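Local coordinates for putative aminopeptidase (Leishmania major, PDB 5NTH) that cleaves amino acids from the N-terminus of peptides as an M17 leucyl aminopeptidase with manganese ions in its active site, where actinonin binds, at the interface of chains A and B and the interface of chains A and C. Numbering follows the deposited sequence. Chains: chain A/B/C, Putative aminopeptidase.

Contact 1: the interface of chains A and B. Residues chain A 9-11, 14; chain B 253, 256.
One face of the B:Arg256 guanidinium is covered by A:Ser11. The serine CB lies over the centre of the group, 3.4 Å from B:Arg256 CZ. A:Glu14 comes to the end of the same group, at NH1. Its carboxylate plane is turned 65° from the guanidinium plane, and the two side chains cross at about a right angle. The hydrogen bond and salt bridge run from B:Arg256 NH1 to A:Glu14 OE1, at 3.1 Å. The donor reaches OE1 from above the carboxylate plane, 49° out of it, so the pair may owe more to charge than to direction. B:Arg256 starts with CG anti to the backbone N, runs straight to CD and bends at chi3 (44°), which turns the guanidinium against A:Ser11. On its own side, B:Asp253 OD1 forms a longer salt bridge with B:Arg256 NH2, at 3.7 Å. The arginine thus lies between two acids, one from each chain, which may help to steady it. A:Ser11 OG also accepts a weak bond from the backbone N of A:Glu14, near the start of helix 12-26. A:Asn10 and A:Ser9 flank the site more loosely. The patch ties the N-terminal segment of chain A to helix 253-257 of chain B. It is a polar part of the interface of chains A and B, and it may help to hold that N-terminal segment in place in the hexamer.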
ATOM      1  N   SER A   9      -1.823 -30.581  25.038  1.00 47.42           N
ATOM      2  CA  SER A   9      -3.217 -30.467  24.578  1.00 48.76           C
ATOM      3  C   SER A   9      -4.165 -31.282  25.460  1.00 53.13           C
ATOM      4  O   SER A   9      -3.750 -32.135  26.259  1.00 50.36           O
ATOM      5  CB  SER A   9      -3.389 -30.825  23.075  1.00 46.28           C
ATOM      6  OG  SER A   9      -3.790 -32.174  22.865  1.00 41.81           O
ATOM      7  N   ASN A  10      -5.452 -30.997  25.252  1.00 61.82           N
ATOM      8  CA  ASN A  10      -6.597 -31.619  25.928  1.00 61.42           C
ATOM      9  C   ASN A  10      -7.086 -32.918  25.217  1.00 56.83           C
ATOM     10  O   ASN A  10      -8.249 -33.294  25.337  1.00 57.72           O
ATOM     11  CB  ASN A  10      -7.724 -30.564  25.932  1.00 64.02           C
ATOM     12  CG  ASN A  10      -8.558 -30.594  27.195  1.00 71.71           C
ATOM     13  OD1 ASN A  10      -8.061 -30.285  28.284  1.00 73.93           O
ATOM     14  ND2 ASN A  10      -9.845 -30.933  27.059  1.00 73.82           N
ATOM     15  N   SER A  11      -6.185 -33.605  24.509  1.00 52.28           N
ATOM     16  CA  SER A  11      -6.551 -34.593  23.477  1.00 52.04           C
ATOM     17  C   SER A  11      -5.605 -35.819  23.366  1.00 53.46           C
ATOM     18  O   SER A  11      -4.416 -35.689  23.087  1.00 54.87           O
ATOM     19  CB  SER A  11      -6.643 -33.900  22.110  1.00 50.55           C
ATOM     20  OG  SER A  11      -6.552 -34.826  21.029  1.00 46.01           O
ATOM     21  N   GLU A  14      -4.011 -36.315  19.516  1.00 49.66           N
ATOM     22  CA  GLU A  14      -2.980 -35.323  19.235  1.00 47.71           C
ATOM     23  C   GLU A  14      -1.739 -35.661  20.073  1.00 46.16           C
ATOM     24  O   GLU A  14      -0.621 -35.672  19.554  1.00 46.42           O
ATOM     25  CB  GLU A  14      -3.527 -33.917  19.536  1.00 48.30           C
ATOM     26  CG  GLU A  14      -2.768 -32.738  18.922  1.00 49.44           C
ATOM     27  CD  GLU A  14      -3.543 -31.417  19.058  1.00 50.31           C
ATOM     28  OE1 GLU A  14      -4.694 -31.337  18.543  1.00 50.57           O
ATOM     29  OE2 GLU A  14      -3.021 -30.462  19.679  1.00 44.02           O
TER
ATOM     30  N   ASP B 253     -14.457 -30.868  20.030  1.00 37.60           N
ATOM     31  CA  ASP B 253     -13.407 -31.915  20.142  1.00 40.32           C
ATOM     32  C   ASP B 253     -13.758 -33.224  19.439  1.00 37.92           C
ATOM     33  O   ASP B 253     -12.866 -33.938  19.001  1.00 36.57           O
ATOM     34  CB  ASP B 253     -13.014 -32.180  21.614  1.00 42.93           C
ATOM     35  CG  ASP B 253     -12.473 -30.909  22.326  1.00 45.58           C
ATOM     36  OD1 ASP B 253     -12.295 -29.831  21.695  1.00 44.11           O
ATOM     37  OD2 ASP B 253     -12.221 -30.990  23.544  1.00 51.70           O
ATOM     38  N   ARG B 256     -12.006 -33.200  16.025  1.00 40.88           N
ATOM     39  CA  ARG B 256     -10.622 -33.579  16.125  1.00 41.95           C
ATOM     40  C   ARG B 256     -10.477 -35.053  16.506  1.00 41.84           C
ATOM     41  O   ARG B 256      -9.687 -35.738  15.890  1.00 43.92           O
ATOM     42  CB  ARG B 256      -9.900 -32.700  17.132  1.00 43.21           C
ATOM     43  CG  ARG B 256      -8.418 -33.049  17.289  1.00 43.13           C
ATOM     44  CD  ARG B 256      -7.715 -32.174  18.300  1.00 42.32           C
ATOM     45  NE  ARG B 256      -8.474 -31.981  19.526  1.00 41.58           N
ATOM     46  CZ  ARG B 256      -8.078 -31.211  20.531  1.00 42.48           C
ATOM     47  NH1 ARG B 256      -6.928 -30.547  20.491  1.00 41.28           N
ATOM     48  NH2 ARG B 256      -8.845 -31.104  21.597  1.00 45.97           N
TER

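Contact 2: the interface of chains A and C. Residues chain A 460-465; chain C 109, 111-112, 431.
A:Glu464 points its CG between its own backbone N and carbonyl carbon (chi1 64°), and a bend at chi2 (-99°) swings the carboxylate toward C:Ser109 and C:Asn112. C:Ser109 OG takes the corresponding position on its own residue (chi1 52°) and meets A:Glu464 OE1 at 2.6 Å, on the syn side but out of the carboxylate plane. The backbone N of C:Ser109 gives a nearly straight hydrogen bond to A:Glu464 OE2, at 3.2 Å. C:Asn112 ND2 reaches that oxygen from the other side, through its anti lone pair, at 2.8 Å. A:Glu464 OE2 lies in the plane of the donating amide, though the carboxylate itself is turned from it, and OE2 is held by two N-H donors. Both acid oxygens are therefore engaged by chain C. Next to this cluster, C:Thr111 OG1 donates to the backbone A:Tyr461 O at 2.6 Å. The backbone C:Thr111 O accepts from C:His431 NE2 at 3.1 Å, in the imidazole plane. This bond would help to fix the ring's rotation. A:Leu460 CD1 then sits over the centre of one ring face, 3.6 Å from the centroid, as a CH-pi contact. A:Tyr465 CD2 packs against C:His431 CE1, also at 3.6 Å. On chain A the site spans the loop after strand 456-458 and the start of helix 463-467. On chain C it combines the loop between strand 97-103 and helix 117-127 with the segment just before strand 432-436.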
ATOM      1  N   LEU A 460      28.492  -4.190   9.990  1.00 22.99           N
ATOM      2  CA  LEU A 460      28.942  -3.035  10.733  1.00 23.29           C
ATOM      3  C   LEU A 460      28.841  -3.228  12.246  1.00 23.70           C
ATOM      4  O   LEU A 460      27.786  -3.529  12.738  1.00 24.06           O
ATOM      5  CB  LEU A 460      28.128  -1.826  10.299  1.00 23.05           C
ATOM      6  CG  LEU A 460      28.565  -0.488  10.892  1.00 22.95           C
ATOM      7  CD1 LEU A 460      30.000  -0.140  10.490  1.00 23.20           C
ATOM      8  CD2 LEU A 460      27.597   0.614  10.499  1.00 22.44           C
ATOM      9  N   TYR A 461      29.960  -3.108  12.964  1.00 24.33           N
ATOM     10  CA  TYR A 461      29.938  -3.051  14.435  1.00 24.63           C
ATOM     11  C   TYR A 461      30.272  -1.604  14.819  1.00 25.67           C
ATOM     12  O   TYR A 461      31.386  -1.120  14.547  1.00 26.60           O
ATOM     13  CB  TYR A 461      30.932  -4.023  15.065  1.00 24.45           C
ATOM     14  CG  TYR A 461      30.932  -4.022  16.590  1.00 23.89           C
ATOM     15  CD1 TYR A 461      30.065  -4.825  17.306  1.00 23.55           C
ATOM     16  CD2 TYR A 461      31.823  -3.212  17.313  1.00 23.89           C
ATOM     17  CE1 TYR A 461      30.070  -4.822  18.688  1.00 23.46           C
ATOM     18  CE2 TYR A 461      31.820  -3.183  18.700  1.00 23.21           C
ATOM     19  CZ  TYR A 461      30.949  -3.985  19.366  1.00 23.13           C
ATOM     20  OH  TYR A 461      30.968  -3.961  20.697  1.00 22.63           O
ATOM     21  N   CYS A 462      29.308  -0.919  15.433  1.00 25.56           N
ATOM     22  CA  CYS A 462      29.451   0.494  15.729  1.00 25.76           C
ATOM     23  C   CYS A 462      28.433   0.924  16.767  1.00 26.15           C
ATOM     24  O   CYS A 462      27.555   1.707  16.460  1.00 26.15           O
ATOM     25  CB  CYS A 462      29.310   1.324  14.450  1.00 25.47           C
ATOM     26  SG  CYS A 462      29.937   2.996  14.666  1.00 25.16           S
ATOM     27  N   PRO A 463      28.552   0.409  18.007  1.00 26.89           N
ATOM     28  CA  PRO A 463      27.605   0.701  19.078  1.00 27.44           C
ATOM     29  C   PRO A 463      27.350   2.186  19.316  1.00 27.89           C
ATOM     30  O   PRO A 463      26.248   2.545  19.693  1.00 27.97           O
ATOM     31  CB  PRO A 463      28.276   0.104  20.322  1.00 27.69           C
ATOM     32  CG  PRO A 463      29.182  -0.938  19.805  1.00 27.79           C
ATOM     33  CD  PRO A 463      29.695  -0.359  18.518  1.00 27.49           C
ATOM     34  N   GLU A 464      28.349   3.045  19.121  1.00 28.69           N
ATOM     35  CA  GLU A 464      28.098   4.487  19.290  1.00 28.89           C
ATOM     36  C   GLU A 464      27.042   5.005  18.322  1.00 29.34           C
ATOM     37  O   GLU A 464      26.234   5.841  18.695  1.00 33.44           O
ATOM     38  CB  GLU A 464      29.350   5.348  19.199  1.00 28.24           C
ATOM     39  CG  GLU A 464      30.095   5.373  17.860  1.00 28.37           C
ATOM     40  CD  GLU A 464      31.291   4.446  17.840  1.00 27.83           C
ATOM     41  OE1 GLU A 464      31.219   3.384  18.490  1.00 28.07           O
ATOM     42  OE2 GLU A 464      32.305   4.780  17.192  1.00 27.09           O
ATOM     43  N   TYR A 465      27.029   4.485  17.108  1.00 28.30           N
ATOM     44  CA  TYR A 465      26.024   4.867  16.127  1.00 27.80           C
ATOM     45  C   TYR A 465      24.704   4.165  16.373  1.00 28.03           C
ATOM     46  O   TYR A 465      23.654   4.793  16.196  1.00 28.92           O
ATOM     47  CB  TYR A 465      26.566   4.637  14.708  1.00 27.24           C
ATOM     48  CG  TYR A 465      27.536   5.719  14.220  1.00 27.09           C
ATOM     49  CD1 TYR A 465      27.968   6.794  15.045  1.00 27.24           C
ATOM     50  CD2 TYR A 465      28.025   5.673  12.933  1.00 27.07           C
ATOM     51  CE1 TYR A 465      28.830   7.789  14.558  1.00 26.96           C
ATOM     52  CE2 TYR A 465      28.912   6.643  12.452  1.00 27.73           C
ATOM     53  CZ  TYR A 465      29.307   7.709  13.255  1.00 27.08           C
ATOM     54  OH  TYR A 465      30.165   8.631  12.700  1.00 25.91           O
TER
ATOM     55  N   SER C 109      34.484   2.910  18.583  1.00 31.16           N
ATOM     56  CA  SER C 109      34.664   1.540  18.134  1.00 30.52           C
ATOM     57  C   SER C 109      35.571   1.430  16.906  1.00 29.60           C
ATOM     58  O   SER C 109      35.932   2.429  16.257  1.00 28.96           O
ATOM     59  CB  SER C 109      33.319   0.900  17.903  1.00 30.71           C
ATOM     60  OG  SER C 109      32.576   1.740  17.073  1.00 31.65           O
ATOM     61  N   THR C 111      35.319   0.589  13.935  1.00 28.87           N
ATOM     62  CA  THR C 111      34.805   1.028  12.611  1.00 28.76           C
ATOM     63  C   THR C 111      34.604   2.531  12.445  1.00 29.27           C
ATOM     64  O   THR C 111      34.087   2.964  11.415  1.00 29.95           O
ATOM     65  CB  THR C 111      33.422   0.427  12.299  1.00 28.73           C
ATOM     66  OG1 THR C 111      32.475   0.871  13.286  1.00 28.51           O
ATOM     67  CG2 THR C 111      33.469  -1.099  12.254  1.00 28.50           C
ATOM     68  N   ASN C 112      34.996   3.305  13.455  1.00 29.06           N
ATOM     69  CA  ASN C 112      34.815   4.731  13.468  1.00 29.26           C
ATOM     70  C   ASN C 112      36.158   5.415  13.563  1.00 29.92           C
ATOM     71  O   ASN C 112      37.161   4.838  13.976  1.00 32.04           O
ATOM     72  CB  ASN C 112      33.926   5.149  14.653  1.00 29.10           C
ATOM     73  CG  ASN C 112      33.364   6.576  14.532  1.00 28.81           C
ATOM     74  OD1 ASN C 112      33.651   7.318  13.575  1.00 29.04           O
ATOM     75  ND2 ASN C 112      32.555   6.963  15.515  1.00 28.57           N
ATOM     76  N   HIS C 431      28.281   5.344   7.189  1.00 28.18           N
ATOM     77  CA  HIS C 431      29.269   4.496   6.484  1.00 26.20           C
ATOM     78  C   HIS C 431      28.833   4.159   5.057  1.00 25.56           C
ATOM     79  O   HIS C 431      27.778   3.555   4.840  1.00 24.87           O
ATOM     80  CB  HIS C 431      29.427   3.172   7.192  1.00 25.24           C
ATOM     81  CG  HIS C 431      29.995   3.272   8.557  1.00 24.66           C
ATOM     82  ND1 HIS C 431      29.260   3.692   9.633  1.00 24.70           N
ATOM     83  CD2 HIS C 431      31.215   2.951   9.039  1.00 24.70           C
ATOM     84  CE1 HIS C 431      30.007   3.647  10.719  1.00 24.51           C
ATOM     85  NE2 HIS C 431      31.202   3.200  10.384  1.00 24.30           N
TER

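Contact 3: the interface of chains A and B. Residues chain A 302, 304, 309-310, 312, 315-316; chain B 307-308, 370, 385.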
ATOM      1  N   TYR A 302       6.979 -19.933  16.390  1.00 35.73           N
ATOM      2  CA  TYR A 302       6.259 -19.256  15.353  1.00 33.90           C
ATOM      3  C   TYR A 302       6.213 -17.772  15.630  1.00 34.31           C
ATOM      4  O   TYR A 302       5.934 -17.358  16.760  1.00 33.83           O
ATOM      5  CB  TYR A 302       4.862 -19.820  15.263  1.00 32.45           C
ATOM      6  CG  TYR A 302       4.178 -19.398  14.018  1.00 32.03           C
ATOM      7  CD1 TYR A 302       4.656 -19.787  12.778  1.00 32.06           C
ATOM      8  CD2 TYR A 302       3.064 -18.591  14.064  1.00 32.02           C
ATOM      9  CE1 TYR A 302       4.022 -19.394  11.608  1.00 32.69           C
ATOM     10  CE2 TYR A 302       2.423 -18.199  12.908  1.00 31.84           C
ATOM     11  CZ  TYR A 302       2.910 -18.587  11.685  1.00 32.18           C
ATOM     12  OH  TYR A 302       2.254 -18.202  10.543  1.00 33.40           O
ATOM     13  N   CYS A 304       4.198 -14.707  14.520  1.00 33.60           N
ATOM     14  CA  CYS A 304       3.065 -14.120  13.789  1.00 32.72           C
ATOM     15  C   CYS A 304       3.221 -12.599  13.635  1.00 31.27           C
ATOM     16  O   CYS A 304       2.532 -11.966  12.852  1.00 28.87           O
ATOM     17  CB  CYS A 304       1.728 -14.533  14.430  1.00 32.69           C
ATOM     18  SG  CYS A 304       0.996 -13.373  15.577  1.00 33.46           S
ATOM     19  N   LEU A 309       1.244  -7.337  13.519  1.00 30.72           N
ATOM     20  CA  LEU A 309       0.975  -8.579  12.866  1.00 31.02           C
ATOM     21  C   LEU A 309       1.527  -8.443  11.466  1.00 31.69           C
ATOM     22  O   LEU A 309       1.364  -7.420  10.831  1.00 30.71           O
ATOM     23  CB  LEU A 309      -0.517  -8.862  12.876  1.00 30.96           C
ATOM     24  CG  LEU A 309      -1.043 -10.134  12.202  1.00 31.43           C
ATOM     25  CD1 LEU A 309      -0.684 -11.414  12.942  1.00 31.79           C
ATOM     26  CD2 LEU A 309      -2.549 -10.012  12.056  1.00 31.75           C
ATOM     27  N   LYS A 310       2.262  -9.462  11.046  1.00 34.77           N
ATOM     28  CA  LYS A 310       2.816  -9.554   9.718  1.00 36.69           C
ATOM     29  C   LYS A 310       1.711  -9.821   8.709  1.00 37.65           C
ATOM     30  O   LYS A 310       0.713 -10.500   9.031  1.00 35.68           O
ATOM     31  CB  LYS A 310       3.783 -10.740   9.637  1.00 39.43           C
ATOM     32  CG  LYS A 310       5.095 -10.623  10.404  1.00 40.69           C
ATOM     33  CD  LYS A 310       5.912 -11.886  10.140  1.00 43.51           C
ATOM     34  CE  LYS A 310       7.399 -11.626  10.079  1.00 45.77           C
ATOM     35  NZ  LYS A 310       7.909 -11.546  11.460  1.00 47.58           N
ATOM     36  N   ALA A 312       0.323 -11.803   5.290  1.00 43.95           N
ATOM     37  CA  ALA A 312       0.296 -13.218   4.864  1.00 45.14           C
ATOM     38  C   ALA A 312       1.602 -13.734   4.257  1.00 46.43           C
ATOM     39  O   ALA A 312       2.042 -14.822   4.591  1.00 45.01           O
ATOM     40  CB  ALA A 312      -0.832 -13.426   3.867  1.00 45.04           C
ATOM     41  N   MET A 315       4.577 -13.700   6.698  1.00 52.35           N
ATOM     42  CA  MET A 315       4.299 -14.597   7.814  1.00 48.61           C
ATOM     43  C   MET A 315       4.515 -16.093   7.507  1.00 48.02           C
ATOM     44  O   MET A 315       4.845 -16.859   8.419  1.00 47.30           O
ATOM     45  CB  MET A 315       2.883 -14.357   8.260  1.00 48.49           C
ATOM     46  CG  MET A 315       2.558 -14.934   9.597  1.00 49.08           C
ATOM     47  SD  MET A 315       0.978 -14.289  10.157  1.00 52.79           S
ATOM     48  CE  MET A 315       0.594 -15.672  11.214  1.00 53.87           C
ATOM     49  N   THR A 316       4.373 -16.545   6.281  1.00 45.12           N
ATOM     50  CA  THR A 316       4.688 -17.926   6.005  1.00 45.64           C
ATOM     51  C   THR A 316       6.187 -18.149   6.154  1.00 45.20           C
ATOM     52  O   THR A 316       6.950 -17.250   5.925  1.00 43.60           O
ATOM     53  CB  THR A 316       4.245 -18.376   4.608  1.00 45.25           C
ATOM     54  OG1 THR A 316       4.245 -17.272   3.733  1.00 45.07           O
ATOM     55  CG2 THR A 316       2.889 -18.930   4.645  1.00 45.41           C
TER
ATOM     56  N   LEU B 307      -5.153 -15.258  10.990  1.00 33.90           N
ATOM     57  CA  LEU B 307      -3.903 -14.477  11.165  1.00 33.90           C
ATOM     58  C   LEU B 307      -3.525 -13.699   9.908  1.00 33.69           C
ATOM     59  O   LEU B 307      -2.745 -12.745   9.961  1.00 35.15           O
ATOM     60  CB  LEU B 307      -2.758 -15.409  11.543  1.00 33.37           C
ATOM     61  CG  LEU B 307      -2.829 -15.999  12.955  1.00 32.97           C
ATOM     62  CD1 LEU B 307      -2.174 -17.365  12.994  1.00 33.09           C
ATOM     63  CD2 LEU B 307      -2.208 -15.059  13.978  1.00 32.58           C
ATOM     64  N   ALA B 308      -4.075 -14.143   8.779  1.00 32.62           N
ATOM     65  CA  ALA B 308      -4.017 -13.448   7.514  1.00 31.84           C
ATOM     66  C   ALA B 308      -5.243 -12.570   7.555  1.00 30.59           C
ATOM     67  O   ALA B 308      -6.180 -12.662   6.724  1.00 29.81           O
ATOM     68  CB  ALA B 308      -4.065 -14.447   6.372  1.00 32.23           C
ATOM     69  N   ASN B 370      -0.252 -19.645   9.189  1.00 35.59           N
ATOM     70  CA  ASN B 370       0.233 -19.781   7.828  1.00 36.94           C
ATOM     71  C   ASN B 370       1.513 -20.568   8.005  1.00 38.76           C
ATOM     72  O   ASN B 370       2.483 -20.007   8.499  1.00 40.61           O
ATOM     73  CB  ASN B 370       0.485 -18.432   7.161  1.00 36.53           C
ATOM     74  CG  ASN B 370      -0.750 -17.566   7.142  1.00 37.71           C
ATOM     75  OD1 ASN B 370      -1.652 -17.773   6.357  1.00 35.92           O
ATOM     76  ND2 ASN B 370      -0.805 -16.604   8.048  1.00 39.60           N
ATOM     77  N   MET B 385      -1.120 -22.081   3.721  1.00 29.85           N
ATOM     78  CA  MET B 385      -0.307 -20.903   3.379  1.00 31.72           C
ATOM     79  C   MET B 385      -1.000 -19.583   3.633  1.00 32.37           C
ATOM     80  O   MET B 385      -0.336 -18.557   3.826  1.00 34.63           O
ATOM     81  CB  MET B 385       0.073 -20.956   1.915  1.00 33.44           C
ATOM     82  CG  MET B 385       0.840 -22.195   1.520  1.00 34.81           C
ATOM     83  SD  MET B 385       2.575 -22.028   1.953  1.00 37.26           S
ATOM     84  CE  MET B 385       2.606 -22.344   3.711  1.00 39.27           C
TER
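In chain A, short strand 302-303, the loop that follows it and helix 312-315 with A:Thr316 meet loops of chain B: 307-308, the stretch around B:Asn370 and the one holding B:Met385. B:Leu307 and A:Met315 cross at about a right angle. The methionine chain is extended beyond CG, with CG anti to the backbone N (chi1 -165°). This carries its CE methyl to B:Leu307 CB, at 3.4 Å. A:Cys304 SG and A:Leu309 CD1 approach B:Leu307 CD2 at 4.0 and 4.1 Å, so the leucine is packed by several chain A side chains. B:Asn370 works on two fronts. Its backbone O accepts a hydrogen bond from the A:Tyr302 phenol OH at 2.7 Å, with the donor tilted 31° from the carbonyl plane. Its ND2 lies 3.6 Å from A:Met315 SD. A:Thr316 turns its CG2 methyl toward chain B, 3.5 Å from B:Asn370 CB and 3.6 Å from B:Met385 CE. The contact is largely apolar apart from the tyrosine hydroxyl, which also lies near the backbone N of B:Asn370. In the catalytic region, the chain A residues and B:307-308 follow strand 291-300. B:Asn370 precedes strand 373-375, and B:Met385 follows strand 381-383. A:Lys310 lines the actinonin pocket, and the manganese ligand A:Asp303 is in strand 302-303.

Contact 1 and contact 3 both belong to the interface of chains A and B, with C-alpha centres about 23 Å apart. Contact 2 lies on the other interface, of chains A and C, about 52 Å from contact 1 and 34 Å from contact 3. The three share no residues. The interface of contacts 1 and 3 is not an exact two-fold, whereas that of contact 2 is two-fold symmetric and repeats with the chains exchanged. Chain A thus joins two kinds of neighbour, as fits the six-copy assembly. Contact 3 includes residues of the segment that carries A:Asp303 and A:Lys310, while contact 1 involves the N-terminal segment.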